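Local coordinates for protein ribose 5-phosphate isomerase (Trypanosoma cruzi, PDB 3M1P) that probably interconverts ribose 5-phosphate and ribulose 5-phosphate, as a type B ribose 5-phosphate isomerase that assembles from several identical subunits, at residues S99-D104 / L128-S133; M1-A6 / V62-L67. The protein carries 1 engineered substitution. All blocks are in the same frame, centred on the assembly; numbering follows the deposited sequence.

Interaction 1 of 2, residues S99-D104 / L128-S133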
loop_
_atom_site.group_PDB
_atom_site.type_symbol
_atom_site.label_atom_id
_atom_site.label_comp_id
_atom_site.label_asym_id
_atom_site.label_seq_id
_atom_site.Cartn_x
_atom_site.Cartn_y
_atom_site.Cartn_z
ATOM N N SER A 99 -9.182 -9.084 -8.124
ATOM C CA SER A 99 -8.982 -9.033 -9.579
ATOM C C SER A 99 -9.405 -10.343 -10.241
ATOM O O SER A 99 -9.965 -10.348 -11.353
ATOM C CB SER A 99 -7.527 -8.718 -9.922
ATOM O OG SER A 99 -6.675 -9.821 -9.673
ATOM N N ARG A 100 -9.158 -11.440 -9.530
ATOM C CA ARG A 100 -9.619 -12.769 -9.938
ATOM C C ARG A 100 -11.108 -13.001 -9.605
ATOM O O ARG A 100 -11.878 -13.426 -10.471
ATOM C CB ARG A 100 -8.731 -13.861 -9.311
ATOM C CG ARG A 100 -7.241 -13.754 -9.666
ATOM C CD ARG A 100 -6.930 -14.179 -11.117
ATOM N NE ARG A 100 -7.428 -15.529 -11.375
ATOM C CZ ARG A 100 -8.409 -15.836 -12.228
ATOM N NH1 ARG A 100 -8.984 -14.899 -12.990
ATOM N NH2 ARG A 100 -8.799 -17.102 -12.339
ATOM N N ILE A 101 -11.511 -12.714 -8.362
ATOM C CA ILE A 101 -12.882 -12.978 -7.899
ATOM C C ILE A 101 -13.942 -12.163 -8.656
ATOM O O ILE A 101 -14.971 -12.715 -9.083
ATOM C CB ILE A 101 -13.036 -12.754 -6.357
ATOM C CG1 ILE A 101 -12.076 -13.658 -5.566
ATOM C CG2 ILE A 101 -14.464 -13.003 -5.906
ATOM C CD1 ILE A 101 -12.003 -13.375 -4.042
ATOM N N HIS A 102 -13.679 -10.872 -8.842
ATOM C CA HIS A 102 -14.652 -9.963 -9.451
ATOM C C HIS A 102 -14.421 -9.745 -10.945
ATOM O O HIS A 102 -15.375 -9.591 -11.702
ATOM C CB HIS A 102 -14.662 -8.609 -8.714
ATOM C CG HIS A 102 -15.471 -8.604 -7.451
ATOM N ND1 HIS A 102 -15.355 -9.579 -6.481
ATOM C CD2 HIS A 102 -16.392 -7.725 -6.985
ATOM C CE1 HIS A 102 -16.186 -9.315 -5.486
ATOM N NE2 HIS A 102 -16.824 -8.192 -5.767
ATOM N N ASN A 103 -13.159 -9.716 -11.366
ATOM C CA ASN A 103 -12.819 -9.314 -12.734
ATOM C C ASN A 103 -12.330 -10.436 -13.631
ATOM O O ASN A 103 -12.061 -10.200 -14.813
ATOM C CB ASN A 103 -11.793 -8.182 -12.712
ATOM C CG ASN A 103 -12.198 -7.054 -11.768
ATOM O OD1 ASN A 103 -13.149 -6.319 -12.034
ATOM N ND2 ASN A 103 -11.509 -6.943 -10.658
ATOM N N ASP A 104 -12.217 -11.643 -13.060
ATOM C CA ASP A 104 -11.626 -12.781 -13.761
ATOM C C ASP A 104 -10.387 -12.316 -14.545
ATOM O O ASP A 104 -10.222 -12.642 -15.733
ATOM C CB ASP A 104 -12.670 -13.413 -14.692
ATOM C CG ASP A 104 -12.221 -14.747 -15.272
ATOM O OD1 ASP A 104 -11.306 -15.375 -14.702
ATOM O OD2 ASP A 104 -12.797 -15.152 -16.313
ATOM N N LEU A 128 -2.821 -16.405 -8.995
ATOM C CA LEU A 128 -2.883 -17.688 -9.701
ATOM C C LEU A 128 -3.811 -18.682 -9.016
ATOM O O LEU A 128 -4.536 -19.416 -9.690
ATOM C CB LEU A 128 -1.484 -18.281 -9.903
ATOM C CG LEU A 128 -0.582 -17.487 -10.850
ATOM C CD1 LEU A 128 0.836 -18.025 -10.839
ATOM C CD2 LEU A 128 -1.154 -17.458 -12.277
ATOM N N GLN A 129 -3.820 -18.659 -7.684
ATOM C CA GLN A 129 -4.612 -19.609 -6.880
ATOM C C GLN A 129 -6.086 -19.247 -6.671
ATOM O O GLN A 129 -6.898 -20.136 -6.417
ATOM C CB GLN A 129 -3.956 -19.828 -5.516
ATOM C CG GLN A 129 -2.625 -20.599 -5.557
ATOM C CD GLN A 129 -2.025 -20.803 -4.172
ATOM O OE1 GLN A 129 -2.525 -20.261 -3.183
ATOM N NE2 GLN A 129 -0.932 -21.575 -4.096
ATOM N N THR A 130 -6.432 -17.958 -6.758
ATOM C CA THR A 130 -7.798 -17.506 -6.479
ATOM C C THR A 130 -8.709 -17.711 -7.687
ATOM O O THR A 130 -8.415 -17.208 -8.762
ATOM C CB THR A 130 -7.839 -16.004 -6.050
ATOM O OG1 THR A 130 -6.902 -15.777 -4.988
ATOM C CG2 THR A 130 -9.223 -15.611 -5.589
ATOM N N PRO A 131 -9.809 -18.469 -7.517
ATOM C CA PRO A 131 -10.724 -18.691 -8.646
ATOM C C PRO A 131 -11.622 -17.502 -8.937
ATOM O O PRO A 131 -11.882 -16.688 -8.047
ATOM C CB PRO A 131 -11.588 -19.872 -8.172
ATOM C CG PRO A 131 -11.608 -19.742 -6.656
ATOM C CD PRO A 131 -10.231 -19.195 -6.295
ATOM N N PHE A 132 -12.088 -17.404 -10.179
ATOM C CA PHE A 132 -13.164 -16.467 -10.520
ATOM C C PHE A 132 -14.451 -16.974 -9.872
ATOM O O PHE A 132 -14.706 -18.170 -9.866
ATOM C CB PHE A 132 -13.317 -16.327 -12.037
ATOM C CG PHE A 132 -14.537 -15.551 -12.468
ATOM C CD1 PHE A 132 -14.806 -14.287 -11.947
ATOM C CD2 PHE A 132 -15.401 -16.076 -13.434
ATOM C CE1 PHE A 132 -15.927 -13.567 -12.359
ATOM C CE2 PHE A 132 -16.520 -15.364 -13.859
ATOM C CZ PHE A 132 -16.789 -14.107 -13.312
ATOM N N SER A 133 -15.240 -16.059 -9.315
ATOM C CA SER A 133 -16.431 -16.422 -8.552
ATOM C C SER A 133 -17.572 -17.000 -9.420
ATOM O O SER A 133 -18.348 -17.833 -8.953
ATOM C CB SER A 133 -16.915 -15.229 -7.727
ATOM O OG SER A 133 -17.580 -14.288 -8.539
HETATM O O HOH W 1 -7.052 -18.625 -10.494
#
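Phe-132 lies with one ring face against the side chain of Asp-104. The Asp-104 CB sits 3.8 Å from the Phe-132 ring centroid, a CH-pi contact displaced toward the rim, and the carboxylate is stacked on the ring with the two planes only 12° apart. The negative charge so close to an aromatic face is probably offset by Arg-100: its chain bends at chi2 and chi3, bringing NH1 within 2.9 Å of Asp-104 OD1 in a nearly straight salt bridge that uses the anti lone pair. Arginine suits this place because NH2 also donates to a water, which in turn donates to Leu-128 O, in the last turn of helix 117-129, and Thr-130 O just beyond it. Further along, Ile-101 CG1 presses tightly on Thr-130 CG2 at 3.5 Å, while Thr-130 OG1 turns back to Thr-126 O. Ser-133 N makes a weak bond to Ile-101 O; Ser-133 OG lies 3.1 Å from Ile-101 O and is hydrogen-bonded with His-138 ND1. Phe-132 CA approaches Arg-100 O at 3.3 Å as a CA-H...O contact. Asp-104, with positive phi, makes the left-handed turn that ends helix 93-101, and the extended residues 130-132 cross it toward helix 136-150, where Phe-132 also packs on His-138 and Ile-142.

Interaction 2 of 2, residues M1-A6 / V62-L67; sequences MTRRVA and VEFGVL
Strands 3-6 and 64-67 run parallel, Val-5 paired with Phe-64 and Ala-6 with Gly-65. Ala-6 N donates to Phe-64 O, and Ala-6 O accepts from Val-66 N at 2.7 Å, nearly along the C=O axis. Arg-4 O takes two donors where strand 64-67 begins, Phe-64 N in the carbonyl plane and Glu-63 N from above it. The branched valines suit the extended backbone. Val-5 has CG1 anti to the backbone N (chi1 173°), so Val-5 CG1 meets Val-66 CG2 at 3.7 Å while CG2 points at the edge of the Phe-64 ring. In Val-62, CG2 takes the crowded position between N and the carbonyl carbon and touches Ala-6 CB at 3.7 Å; CG1 lies over one face of the Arg-4 guanidinium, whose NH1 bonds Glu-61 O. Glu-63 is fully extended, with chi1 and chi2 both near 180°, and reaches back to Arg-3. There the arginine, nearly eclipsed at chi1 (23°) and bent at chi2 and chi3, grips it side-on: Arg-3 NE meets Glu-63 OE1 at 2.7 Å on its syn lone pair, the N-H angle 179°, and Arg-3 NH2 meets Glu-63 OE2 at 2.8 Å from above the carboxylate plane. Arg-3 NH2 also lies at the ring edge, 3.3 Å from Phe-64 CE2. The chemistry thus divides along the strands: a two-pronged ion pair fixes the rotation of Arg-3 at their partly exposed start, and backbone bonds with small aliphatic contacts take over in the interior.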
loop_
_atom_site.group_PDB
_atom_site.type_symbol
_atom_site.label_atom_id
_atom_site.label_comp_id
_atom_site.label_asym_id
_atom_site.label_seq_id
_atom_site.Cartn_x
_atom_site.Cartn_y
_atom_site.Cartn_z
ATOM N N MET A 1 -3.780 -29.950 -19.078
ATOM C CA MET A 1 -4.095 -30.053 -17.622
ATOM C C MET A 1 -3.287 -29.062 -16.772
ATOM O O MET A 1 -3.831 -28.496 -15.820
ATOM C CB MET A 1 -3.943 -31.490 -17.096
ATOM C CG MET A 1 -5.144 -31.967 -16.258
ATOM S SD MET A 1 -4.755 -33.184 -14.961
ATOM C CE MET A 1 -4.432 -32.131 -13.533
ATOM N N THR A 2 -2.004 -28.853 -17.085
ATOM C CA THR A 2 -1.270 -27.753 -16.425
ATOM C C THR A 2 -1.644 -26.386 -17.028
ATOM O O THR A 2 -2.327 -26.319 -18.047
ATOM C CB THR A 2 0.285 -27.946 -16.332
ATOM O OG1 THR A 2 0.902 -27.760 -17.613
ATOM C CG2 THR A 2 0.647 -29.307 -15.743
ATOM N N ARG A 3 -1.220 -25.302 -16.379
ATOM C CA ARG A 3 -1.626 -23.964 -16.812
ATOM C C ARG A 3 -0.447 -23.030 -17.039
ATOM O O ARG A 3 0.316 -22.714 -16.114
ATOM C CB ARG A 3 -2.719 -23.361 -15.902
ATOM C CG ARG A 3 -2.808 -23.916 -14.488
ATOM C CD ARG A 3 -4.256 -24.110 -13.988
ATOM N NE ARG A 3 -5.108 -22.925 -14.131
ATOM C CZ ARG A 3 -5.858 -22.390 -13.166
ATOM N NH1 ARG A 3 -5.894 -22.926 -11.953
ATOM N NH2 ARG A 3 -6.592 -21.316 -13.423
ATOM N N ARG A 4 -0.291 -22.625 -18.299
ATOM C CA ARG A 4 0.839 -21.823 -18.729
ATOM C C ARG A 4 0.648 -20.386 -18.266
ATOM O O ARG A 4 -0.463 -19.869 -18.284
ATOM C CB ARG A 4 1.015 -21.894 -20.251
ATOM C CG ARG A 4 1.102 -23.331 -20.809
ATOM C CD ARG A 4 1.369 -23.319 -22.307
ATOM N NE ARG A 4 2.775 -23.079 -22.590
ATOM C CZ ARG A 4 3.219 -22.273 -23.549
ATOM N NH1 ARG A 4 2.367 -21.622 -24.331
ATOM N NH2 ARG A 4 4.515 -22.129 -23.732
ATOM N N VAL A 5 1.743 -19.768 -17.834
ATOM C CA VAL A 5 1.733 -18.421 -17.291
ATOM C C VAL A 5 2.870 -17.644 -17.940
ATOM O O VAL A 5 4.036 -17.834 -17.597
ATOM C CB VAL A 5 1.907 -18.436 -15.737
ATOM C CG1 VAL A 5 2.063 -17.005 -15.166
ATOM C CG2 VAL A 5 0.760 -19.157 -15.068
ATOM N N ALA A 6 2.544 -16.764 -18.880
ATOM C CA ALA A 6 3.600 -16.020 -19.571
ATOM C C ALA A 6 4.106 -14.870 -18.710
ATOM O O ALA A 6 3.321 -14.160 -18.101
ATOM C CB ALA A 6 3.123 -15.519 -20.943
ATOM N N VAL A 62 -1.304 -19.072 -23.591
ATOM C CA VAL A 62 -1.126 -19.250 -22.151
ATOM C C VAL A 62 -2.442 -18.874 -21.492
ATOM O O VAL A 62 -3.296 -18.234 -22.126
ATOM C CB VAL A 62 0.036 -18.380 -21.608
ATOM C CG1 VAL A 62 1.354 -18.764 -22.287
ATOM C CG2 VAL A 62 -0.250 -16.887 -21.802
ATOM N N GLU A 63 -2.635 -19.285 -20.244
ATOM C CA GLU A 63 -3.847 -18.916 -19.524
ATOM C C GLU A 63 -3.669 -17.574 -18.794
ATOM O O GLU A 63 -4.607 -16.785 -18.705
ATOM C CB GLU A 63 -4.258 -20.007 -18.525
ATOM C CG GLU A 63 -5.539 -19.685 -17.762
ATOM C CD GLU A 63 -5.923 -20.739 -16.744
ATOM O OE1 GLU A 63 -5.143 -21.699 -16.558
ATOM O OE2 GLU A 63 -7.002 -20.610 -16.121
ATOM N N PHE A 64 -2.466 -17.329 -18.276
ATOM C CA PHE A 64 -2.222 -16.152 -17.455
ATOM C C PHE A 64 -0.998 -15.374 -17.915
ATOM O O PHE A 64 -0.083 -15.929 -18.531
ATOM C CB PHE A 64 -2.036 -16.545 -15.986
ATOM C CG PHE A 64 -3.274 -17.080 -15.321
ATOM C CD1 PHE A 64 -4.371 -16.259 -15.076
ATOM C CD2 PHE A 64 -3.325 -18.408 -14.887
ATOM C CE1 PHE A 64 -5.509 -16.748 -14.437
ATOM C CE2 PHE A 64 -4.445 -18.907 -14.250
ATOM C CZ PHE A 64 -5.546 -18.068 -14.012
ATOM N N GLY A 65 -0.983 -14.082 -17.603
ATOM C CA GLY A 65 0.200 -13.275 -17.813
ATOM C C GLY A 65 0.681 -12.678 -16.511
ATOM O O GLY A 65 -0.113 -12.396 -15.626
ATOM N N VAL A 66 1.992 -12.512 -16.395
ATOM C CA VAL A 66 2.599 -11.721 -15.338
ATOM C C VAL A 66 3.414 -10.612 -15.996
ATOM O O VAL A 66 4.276 -10.868 -16.856
ATOM C CB VAL A 66 3.496 -12.575 -14.403
ATOM C CG1 VAL A 66 4.240 -11.686 -13.393
ATOM C CG2 VAL A 66 2.657 -13.633 -13.673
ATOM N N LEU A 67 3.121 -9.373 -15.626
ATOM C CA LEU A 67 3.904 -8.256 -16.129
ATOM C C LEU A 67 4.436 -7.470 -14.956
ATOM O O LEU A 67 3.670 -7.036 -14.094
ATOM C CB LEU A 67 3.085 -7.371 -17.073
ATOM C CG LEU A 67 2.671 -8.031 -18.396
ATOM C CD1 LEU A 67 1.644 -7.164 -19.175
ATOM C CD2 LEU A 67 3.897 -8.364 -19.271
#

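In the fold
Interaction 2 is core and interaction 1 surface, yet they touch. Residues 3-6 and 64-67 belong to neighbouring strands of the parallel five-stranded sheet, so backbone hydrogen bonds and apolar side chains dominate, with charge confined to the strand starts. The 99-104 and 128-133 segments join two helix ends instead, and there a salt bridge, a water and one aromatic face do the work, with little regular backbone pairing. The two meet at the end of helix 117-129, where Leu-128 packs on Phe-64 and Val-5, and Arg-100 CZ lies 3.8 Å from Phe-64 CE1. Phe-64 thus bridges sheet and helix ends in this alpha/beta fold.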